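Local structure of cytochrome P450 268A2 Cyp268A2 (Mycobacterium marinum, 6BLD) at residues R9-I14 with V42-P47; D152-C157 with T268-L273; E222-P227 with L235-V240. The protein is a haem-containing member of the cytochrome P450 family, modelled with (3E,5E)-6,10-dimethylundeca-3,5,9-trien-2-one in a pocket. All blocks are in the same frame, centred on the assembly; numbering follows the deposited sequence.

Interaction 1: residues R9-I14 with V42-P47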
# COMPACT_ATOMS: atom_id res chain seq x y z
N ARG A 9 -8.86 27.19 -13.75
CA ARG A 9 -9.57 27.60 -12.55
C ARG A 9 -8.54 27.94 -11.48
O ARG A 9 -7.40 27.46 -11.55
CB ARG A 9 -10.53 26.49 -12.07
CG ARG A 9 -9.84 25.22 -11.61
CD ARG A 9 -10.85 24.18 -11.16
NE ARG A 9 -11.66 23.70 -12.28
CZ ARG A 9 -11.27 22.77 -13.15
NH1 ARG A 9 -10.07 22.22 -13.04
NH2 ARG A 9 -12.07 22.40 -14.13
N PRO A 10 -8.91 28.76 -10.50
CA PRO A 10 -7.94 29.14 -9.46
C PRO A 10 -7.46 27.92 -8.68
O PRO A 10 -8.21 26.98 -8.42
CB PRO A 10 -8.72 30.11 -8.57
CG PRO A 10 -9.83 30.61 -9.44
CD PRO A 10 -10.19 29.46 -10.33
N TYR A 11 -6.18 27.95 -8.30
CA TYR A 11 -5.63 26.92 -7.44
C TYR A 11 -6.04 27.16 -6.00
O TYR A 11 -6.26 28.30 -5.58
CB TYR A 11 -4.10 26.89 -7.55
CG TYR A 11 -3.57 26.27 -8.82
CD1 TYR A 11 -4.09 25.08 -9.31
CD2 TYR A 11 -2.55 26.88 -9.54
CE1 TYR A 11 -3.61 24.52 -10.48
CE2 TYR A 11 -2.06 26.33 -10.71
CZ TYR A 11 -2.59 25.15 -11.17
OH TYR A 11 -2.10 24.59 -12.34
N ASP A 12 -6.14 26.07 -5.24
CA ASP A 12 -6.50 26.19 -3.84
C ASP A 12 -5.36 26.81 -3.04
O ASP A 12 -4.19 26.74 -3.41
CB ASP A 12 -6.86 24.82 -3.26
CG ASP A 12 -7.66 24.91 -1.98
OD1 ASP A 12 -8.91 25.01 -2.06
OD2 ASP A 12 -7.05 24.90 -0.89
N THR A 13 -5.73 27.42 -1.91
CA THR A 13 -4.73 28.02 -1.03
C THR A 13 -3.89 26.95 -0.34
O THR A 13 -2.67 27.13 -0.17
CB THR A 13 -5.43 28.91 0.00
OG1 THR A 13 -5.80 30.15 -0.61
CG2 THR A 13 -4.53 29.19 1.19
N ILE A 14 -4.51 25.83 0.04
CA ILE A 14 -3.81 24.80 0.80
C ILE A 14 -2.79 24.10 -0.10
O ILE A 14 -3.10 23.71 -1.23
CB ILE A 14 -4.81 23.80 1.39
CG1 ILE A 14 -5.80 24.52 2.32
CG2 ILE A 14 -4.09 22.69 2.13
CD1 ILE A 14 -5.14 25.43 3.33
N VAL A 42 -13.50 19.12 -2.06
CA VAL A 42 -13.01 18.79 -3.39
C VAL A 42 -12.38 20.07 -3.94
O VAL A 42 -13.10 21.00 -4.34
CB VAL A 42 -14.11 18.26 -4.31
CG1 VAL A 42 -13.57 18.01 -5.71
CG2 VAL A 42 -14.72 16.99 -3.73
N SER A 43 -11.05 20.12 -3.97
CA SER A 43 -10.33 21.33 -4.31
C SER A 43 -9.33 21.05 -5.43
O SER A 43 -8.89 19.91 -5.62
CB SER A 43 -9.59 21.91 -3.10
OG SER A 43 -8.77 20.93 -2.49
N TRP A 44 -8.99 22.10 -6.17
CA TRP A 44 -8.10 22.03 -7.32
C TRP A 44 -6.71 22.51 -6.92
O TRP A 44 -6.56 23.56 -6.30
CB TRP A 44 -8.65 22.88 -8.47
CG TRP A 44 -7.85 22.85 -9.73
CD1 TRP A 44 -7.08 23.86 -10.24
CD2 TRP A 44 -7.74 21.77 -10.67
NE1 TRP A 44 -6.50 23.47 -11.42
CE2 TRP A 44 -6.89 22.19 -11.71
CE3 TRP A 44 -8.28 20.48 -10.72
CZ2 TRP A 44 -6.57 21.37 -12.79
CZ3 TRP A 44 -7.96 19.67 -11.79
CH2 TRP A 44 -7.11 20.12 -12.81
N HIS A 45 -5.69 21.73 -7.29
CA HIS A 45 -4.32 21.98 -6.88
C HIS A 45 -3.39 21.79 -8.07
O HIS A 45 -3.73 21.07 -9.01
CB HIS A 45 -3.91 21.04 -5.74
CG HIS A 45 -4.72 21.20 -4.49
ND1 HIS A 45 -4.25 21.87 -3.38
CD2 HIS A 45 -5.97 20.79 -4.18
CE1 HIS A 45 -5.18 21.86 -2.44
NE2 HIS A 45 -6.23 21.21 -2.90
N PRO A 46 -2.23 22.43 -8.05
CA PRO A 46 -1.23 22.20 -9.10
C PRO A 46 -0.57 20.84 -8.93
O PRO A 46 -0.65 20.24 -7.85
CB PRO A 46 -0.22 23.34 -8.89
CG PRO A 46 -0.35 23.68 -7.44
CD PRO A 46 -1.80 23.49 -7.11
N PRO A 47 0.09 20.32 -9.97
CA PRO A 47 0.70 18.99 -9.87
C PRO A 47 1.79 18.94 -8.82
O PRO A 47 2.28 19.96 -8.33
CB PRO A 47 1.26 18.75 -11.28
CG PRO A 47 0.52 19.70 -12.16
CD PRO A 47 0.24 20.90 -11.32
O HOH W 1 -6.05 25.79 -13.52

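Interaction 2: residues D152-C157 with T268-L273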
# COMPACT_ATOMS: atom_id res chain seq x y z
N ASP A 152 16.72 -2.92 15.24
CA ASP A 152 15.76 -2.29 14.35
C ASP A 152 14.57 -3.22 14.12
O ASP A 152 14.74 -4.34 13.62
CB ASP A 152 16.42 -1.92 13.02
CG ASP A 152 15.43 -1.40 12.00
OD1 ASP A 152 14.51 -0.66 12.39
OD2 ASP A 152 15.58 -1.72 10.80
N PHE A 153 13.38 -2.75 14.48
CA PHE A 153 12.18 -3.56 14.33
C PHE A 153 11.79 -3.74 12.86
O PHE A 153 11.18 -4.75 12.51
CB PHE A 153 11.02 -2.94 15.11
CG PHE A 153 9.74 -3.71 15.03
CD1 PHE A 153 9.58 -4.89 15.73
CD2 PHE A 153 8.68 -3.25 14.26
CE1 PHE A 153 8.40 -5.60 15.67
CE2 PHE A 153 7.50 -3.96 14.19
CZ PHE A 153 7.35 -5.14 14.89
N VAL A 154 12.14 -2.78 12.01
CA VAL A 154 11.74 -2.86 10.60
C VAL A 154 12.48 -3.99 9.90
O VAL A 154 11.88 -4.83 9.23
CB VAL A 154 11.98 -1.51 9.90
CG1 VAL A 154 11.69 -1.63 8.41
CG2 VAL A 154 11.12 -0.42 10.53
N GLU A 155 13.81 -4.03 10.05
CA GLU A 155 14.61 -5.02 9.34
C GLU A 155 14.49 -6.41 9.94
O GLU A 155 14.55 -7.41 9.21
CB GLU A 155 16.07 -4.59 9.31
CG GLU A 155 16.87 -5.17 8.15
CD GLU A 155 16.52 -4.53 6.82
OE1 GLU A 155 15.86 -3.47 6.81
OE2 GLU A 155 16.90 -5.10 5.77
N HIS A 156 14.31 -6.51 11.26
CA HIS A 156 14.30 -7.79 11.95
C HIS A 156 12.90 -8.37 12.14
O HIS A 156 12.77 -9.45 12.73
CB HIS A 156 14.99 -7.66 13.30
CG HIS A 156 16.48 -7.57 13.21
ND1 HIS A 156 17.12 -6.55 12.54
CD2 HIS A 156 17.46 -8.37 13.70
CE1 HIS A 156 18.43 -6.72 12.62
NE2 HIS A 156 18.66 -7.82 13.31
N CYS A 157 11.86 -7.69 11.67
CA CYS A 157 10.50 -8.20 11.88
C CYS A 157 9.52 -7.69 10.84
O CYS A 157 8.87 -8.48 10.15
CB CYS A 157 10.02 -7.82 13.28
SG CYS A 157 8.37 -8.46 13.68
N THR A 268 2.43 -1.34 7.90
CA THR A 268 1.36 -1.51 8.88
C THR A 268 1.87 -2.19 10.15
O THR A 268 1.41 -1.87 11.25
CB THR A 268 0.20 -2.30 8.28
OG1 THR A 268 -0.22 -1.68 7.06
CG2 THR A 268 -0.98 -2.35 9.24
N ILE A 269 2.82 -3.11 10.02
CA ILE A 269 3.39 -3.76 11.19
C ILE A 269 4.20 -2.77 12.01
O ILE A 269 4.10 -2.73 13.25
CB ILE A 269 4.23 -4.98 10.77
CG1 ILE A 269 3.33 -6.08 10.20
CG2 ILE A 269 5.03 -5.52 11.95
CD1 ILE A 269 4.07 -7.13 9.39
N SER A 270 5.01 -1.94 11.35
CA SER A 270 5.80 -0.94 12.06
C SER A 270 4.90 0.10 12.71
O SER A 270 5.08 0.45 13.89
CB SER A 270 6.79 -0.27 11.10
OG SER A 270 7.75 -1.20 10.63
N HIS A 271 3.92 0.62 11.96
CA HIS A 271 2.98 1.57 12.55
C HIS A 271 2.18 0.94 13.67
O HIS A 271 1.81 1.63 14.63
CB HIS A 271 2.04 2.12 11.47
CG HIS A 271 2.70 3.02 10.48
ND1 HIS A 271 3.38 4.16 10.85
CD2 HIS A 271 2.78 2.96 9.13
CE1 HIS A 271 3.85 4.76 9.77
NE2 HIS A 271 3.51 4.05 8.71
N GLY A 272 1.90 -0.36 13.58
CA GLY A 272 1.10 -1.02 14.60
C GLY A 272 1.82 -1.14 15.93
O GLY A 272 1.23 -0.92 16.99
N LEU A 273 3.11 -1.51 15.89
CA LEU A 273 3.88 -1.62 17.13
C LEU A 273 3.99 -0.27 17.83
O LEU A 273 3.89 -0.19 19.06
CB LEU A 273 5.26 -2.20 16.84
CG LEU A 273 6.15 -2.42 18.06
CD1 LEU A 273 5.68 -3.63 18.86
CD2 LEU A 273 7.61 -2.58 17.66

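Interaction 3: residues E222-P227 with L235-V240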
# COMPACT_ATOMS: atom_id res chain seq x y z
N GLU A 222 10.86 -20.98 -15.48
CA GLU A 222 10.86 -22.19 -14.67
C GLU A 222 9.46 -22.80 -14.59
O GLU A 222 9.31 -24.03 -14.68
CB GLU A 222 11.39 -21.89 -13.27
CG GLU A 222 11.23 -23.04 -12.29
CD GLU A 222 11.12 -22.58 -10.85
OE1 GLU A 222 12.17 -22.28 -10.24
OE2 GLU A 222 9.99 -22.52 -10.33
N ARG A 223 8.44 -21.96 -14.45
CA ARG A 223 7.08 -22.47 -14.24
C ARG A 223 6.42 -22.88 -15.55
O ARG A 223 5.49 -23.69 -15.54
CB ARG A 223 6.23 -21.44 -13.52
CG ARG A 223 6.69 -21.13 -12.12
CD ARG A 223 6.54 -22.34 -11.21
NE ARG A 223 6.25 -21.98 -9.82
CZ ARG A 223 6.86 -22.49 -8.76
NH1 ARG A 223 6.51 -22.09 -7.54
NH2 ARG A 223 7.81 -23.41 -8.90
N ARG A 224 6.88 -22.35 -16.69
CA ARG A 224 6.34 -22.80 -17.97
C ARG A 224 6.82 -24.20 -18.33
O ARG A 224 6.12 -24.93 -19.03
CB ARG A 224 6.70 -21.80 -19.07
CG ARG A 224 5.90 -20.50 -19.01
CD ARG A 224 6.06 -19.68 -20.28
NE ARG A 224 5.63 -18.30 -20.09
CZ ARG A 224 6.46 -17.27 -19.91
NH1 ARG A 224 7.77 -17.47 -19.92
NH2 ARG A 224 5.97 -16.05 -19.74
N ASP A 225 8.01 -24.58 -17.86
CA ASP A 225 8.50 -25.94 -18.04
C ASP A 225 7.68 -26.90 -17.17
O ASP A 225 6.98 -27.76 -17.70
CB ASP A 225 9.98 -26.03 -17.68
CG ASP A 225 10.88 -25.49 -18.77
OD1 ASP A 225 10.36 -24.92 -19.75
OD2 ASP A 225 12.12 -25.63 -18.64
N ARG A 226 7.79 -26.75 -15.86
CA ARG A 226 7.04 -27.56 -14.90
C ARG A 226 6.07 -26.66 -14.14
O ARG A 226 6.49 -25.96 -13.20
CB ARG A 226 7.98 -28.29 -13.94
CG ARG A 226 7.28 -29.00 -12.79
CD ARG A 226 8.18 -29.08 -11.56
NE ARG A 226 9.10 -27.95 -11.48
CZ ARG A 226 10.42 -28.05 -11.63
NH1 ARG A 226 10.97 -29.23 -11.87
NH2 ARG A 226 11.19 -26.97 -11.54
N PRO A 227 4.80 -26.63 -14.51
CA PRO A 227 3.84 -25.78 -13.80
C PRO A 227 3.57 -26.31 -12.40
O PRO A 227 3.63 -27.51 -12.13
CB PRO A 227 2.59 -25.84 -14.67
CG PRO A 227 2.71 -27.12 -15.42
CD PRO A 227 4.18 -27.32 -15.66
N LEU A 235 -0.45 -17.88 -13.72
CA LEU A 235 -0.36 -16.67 -14.53
C LEU A 235 0.43 -16.92 -15.81
O LEU A 235 -0.03 -16.56 -16.91
CB LEU A 235 0.28 -15.54 -13.72
CG LEU A 235 0.57 -14.26 -14.50
CD1 LEU A 235 -0.68 -13.40 -14.60
CD2 LEU A 235 1.71 -13.49 -13.87
N VAL A 236 1.61 -17.54 -15.70
CA VAL A 236 2.47 -17.73 -16.87
C VAL A 236 2.01 -18.87 -17.76
O VAL A 236 2.47 -18.96 -18.91
CB VAL A 236 3.93 -17.97 -16.44
CG1 VAL A 236 4.37 -16.91 -15.44
CG2 VAL A 236 4.09 -19.37 -15.86
N ASN A 237 1.12 -19.74 -17.28
CA ASN A 237 0.62 -20.85 -18.07
C ASN A 237 -0.79 -20.63 -18.58
O ASN A 237 -1.31 -21.48 -19.33
CB ASN A 237 0.67 -22.15 -17.24
CG ASN A 237 2.09 -22.63 -17.00
OD1 ASN A 237 2.76 -23.09 -17.92
ND2 ASN A 237 2.54 -22.53 -15.76
N ALA A 238 -1.44 -19.54 -18.20
CA ALA A 238 -2.81 -19.28 -18.61
C ALA A 238 -2.88 -18.87 -20.08
O ALA A 238 -1.93 -18.30 -20.63
CB ALA A 238 -3.45 -18.20 -17.74
N GLU A 239 -4.01 -19.16 -20.70
CA GLU A 239 -4.29 -18.76 -22.07
C GLU A 239 -5.25 -17.57 -22.03
O GLU A 239 -6.43 -17.73 -21.70
CB GLU A 239 -4.88 -19.92 -22.87
CG GLU A 239 -4.34 -20.04 -24.29
CD GLU A 239 -2.93 -20.61 -24.33
OE1 GLU A 239 -2.31 -20.58 -25.41
OE2 GLU A 239 -2.45 -21.09 -23.28
N VAL A 240 -4.74 -16.39 -22.37
CA VAL A 240 -5.52 -15.16 -22.40
C VAL A 240 -5.70 -14.77 -23.85
O VAL A 240 -4.73 -14.42 -24.54
CB VAL A 240 -4.85 -14.04 -21.59
CG1 VAL A 240 -5.77 -12.83 -21.50
CG2 VAL A 240 -4.48 -14.54 -20.20
O HOH W 2 3.27 -16.26 -19.85

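Interaction 1: residues R9-I14 with V42-P47
Trp44 O accepts the backbone N-H of Asp12 with N to O at 2.8 Å, the donor almost in line with the carbonyl bond (C=O...N 172°). Three residues before Asp12, Arg9 crosses one face of the Trp44 indole. Arg9 CG makes a CH-pi contact 3.6 Å from the centroid of the five-membered ring, and Arg9 NH1 ends 3.2 Å above the indole plane, over its centre. The guanidinium is turned 76° to the indole, so this cation-pi contact is made by its edge rather than by a flat stack; Glu330 forms a salt bridge to the same NH1. Tyr11 lies nearly parallel to the five-membered ring but slid aside, with Tyr11 CE1 3.2 Å from Trp44 NE1, while Pro46 CD sits over one face of the tyrosine ring and the phenol OH bonds to Pro59 O. A water accepts from both Arg9 N and Trp44 NE1. Strand 42-45 is an outermost strand of the mixed beta-sheet of this P450 fold, paired antiparallel with 61-64, and the N-terminal loop passes across it at about a right angle. Asp12 CG is anti to its backbone N (chi1 -161°); OD2 takes Ile14 N at 2.9 Å, an Asx turn, and OD1 forms a salt bridge with Arg40. Asp12 CB rests over one face of His45, 3.5 Å from His45 CE1. That imidazole is hydrogen-bonded at its edge to Ser43 OG, 2.6 Å from His45 NE2, which helps to fix its rotation.

Interaction 2: residues D152-C157 with T268-L273
Phe153 reaches out from the first turn of helix 153-158 to Ile269 and Leu273 on helix 247-278, the long central helix of the cytochrome P450 fold. The short segments run 125° apart in direction, their axes 10.2 Å from each other at closest approach. From Phe153 CB the side chain leaves toward helix 247-278, with CG anti to the backbone N (chi1 -179°). The ring then meets Leu273 face on: Leu273 CD2 stands 3.4 Å above its plane, over the centre, and is nearly equidistant from the ring carbons, as at Phe153 CG, 3.6 Å away. This is a CH-pi contact in which one methyl covers the middle of the ring. Further out, Phe153 CE2 comes within 3.7 Å of Ile269 CG2, the isoleucine crossing the phenylalanine at about a right angle, and Phe153 CZ touches the same methyl. Ser270 CA lies at the ring edge, near its plane. Other parts of the fold complete this buried site: Leu389 of helix 375-392 and Met415 of strand 411-418 also touch Phe153, and Ile396 touches both Phe153 and Leu273. The Ile269 side chain is about 9 Å from the haem.

The start of the short helix is capped by Asp152 at the N-cap position. Asp152 OD2 accepts Glu155 N at 3.0 Å from well above the carboxylate plane, and Asp152 OD1 takes Val154 N in a weak bond. From the residue next to Phe153, Val154 CG2 rests 3.5 Å from Ser270 OG, a hydroxyl that also has a weak hydrogen bond with Arg266 O.

Interaction 3: residues E222-P227 with L235-V240
A chi1 of -70° sets Asn237 CG anti to the carbonyl carbon, and chi2 of -70° then turns ND2 to Arg223 O; Arg224 CG is likewise anti to its carbonyl carbon, and its chain then runs extended from CG to NE toward Val236 O. Asn237 ND2 donates to Arg223 O at 3.2 Å in a nearly straight bond (N-H...O 166°). The acceptor lies in the amide plane of Asn237, while the donor stands well above the carbonyl plane of Arg223. The same ND2 also bonds to Ser233 O, and Pro227 CB packs 3.5 Å from Asn237 ND2. Arg224 NE makes a weak bond to Val236 O at 3.4 Å. A water accepts from Arg224 NH2 at 2.7 Å and lies 3.0 Å from Val236 O. Val236 CG2 touches Arg223 CB and Arg224 CG, each at 3.8 Å. The two helix ends, of 201-225 and 231-237, correspond to the G and H helices of P450s. Pro227 has no N-H to give to Arg223 O four residues earlier, so Asn237 supplies a donor there; the positive Arg224, which also has a long, weak ion pair with Asp247, probably suits the negative end of the second helix.

How the interactions relate
Along the chain, interaction 1 comes first and closes before interaction 2 opens; interaction 3 is nested inside the long loop that interaction 2 closes. None touches another: the centres of interactions 1 and 2 are about 36 Å apart, 2 and 3 about 35 Å, and 1 and 3 about 47 Å, on opposite sides of the chain's centre. Interaction 1 lays the N-terminal loop on an outer strand of the mixed sheet, and interaction 3 joins two helix ends at the surface. Interaction 2 is the buried one. The three thus hold distant parts of one chain, and helix 247-278 is the element common to the last two: it carries 268-273, and its Val250 touches Arg224 and Val236.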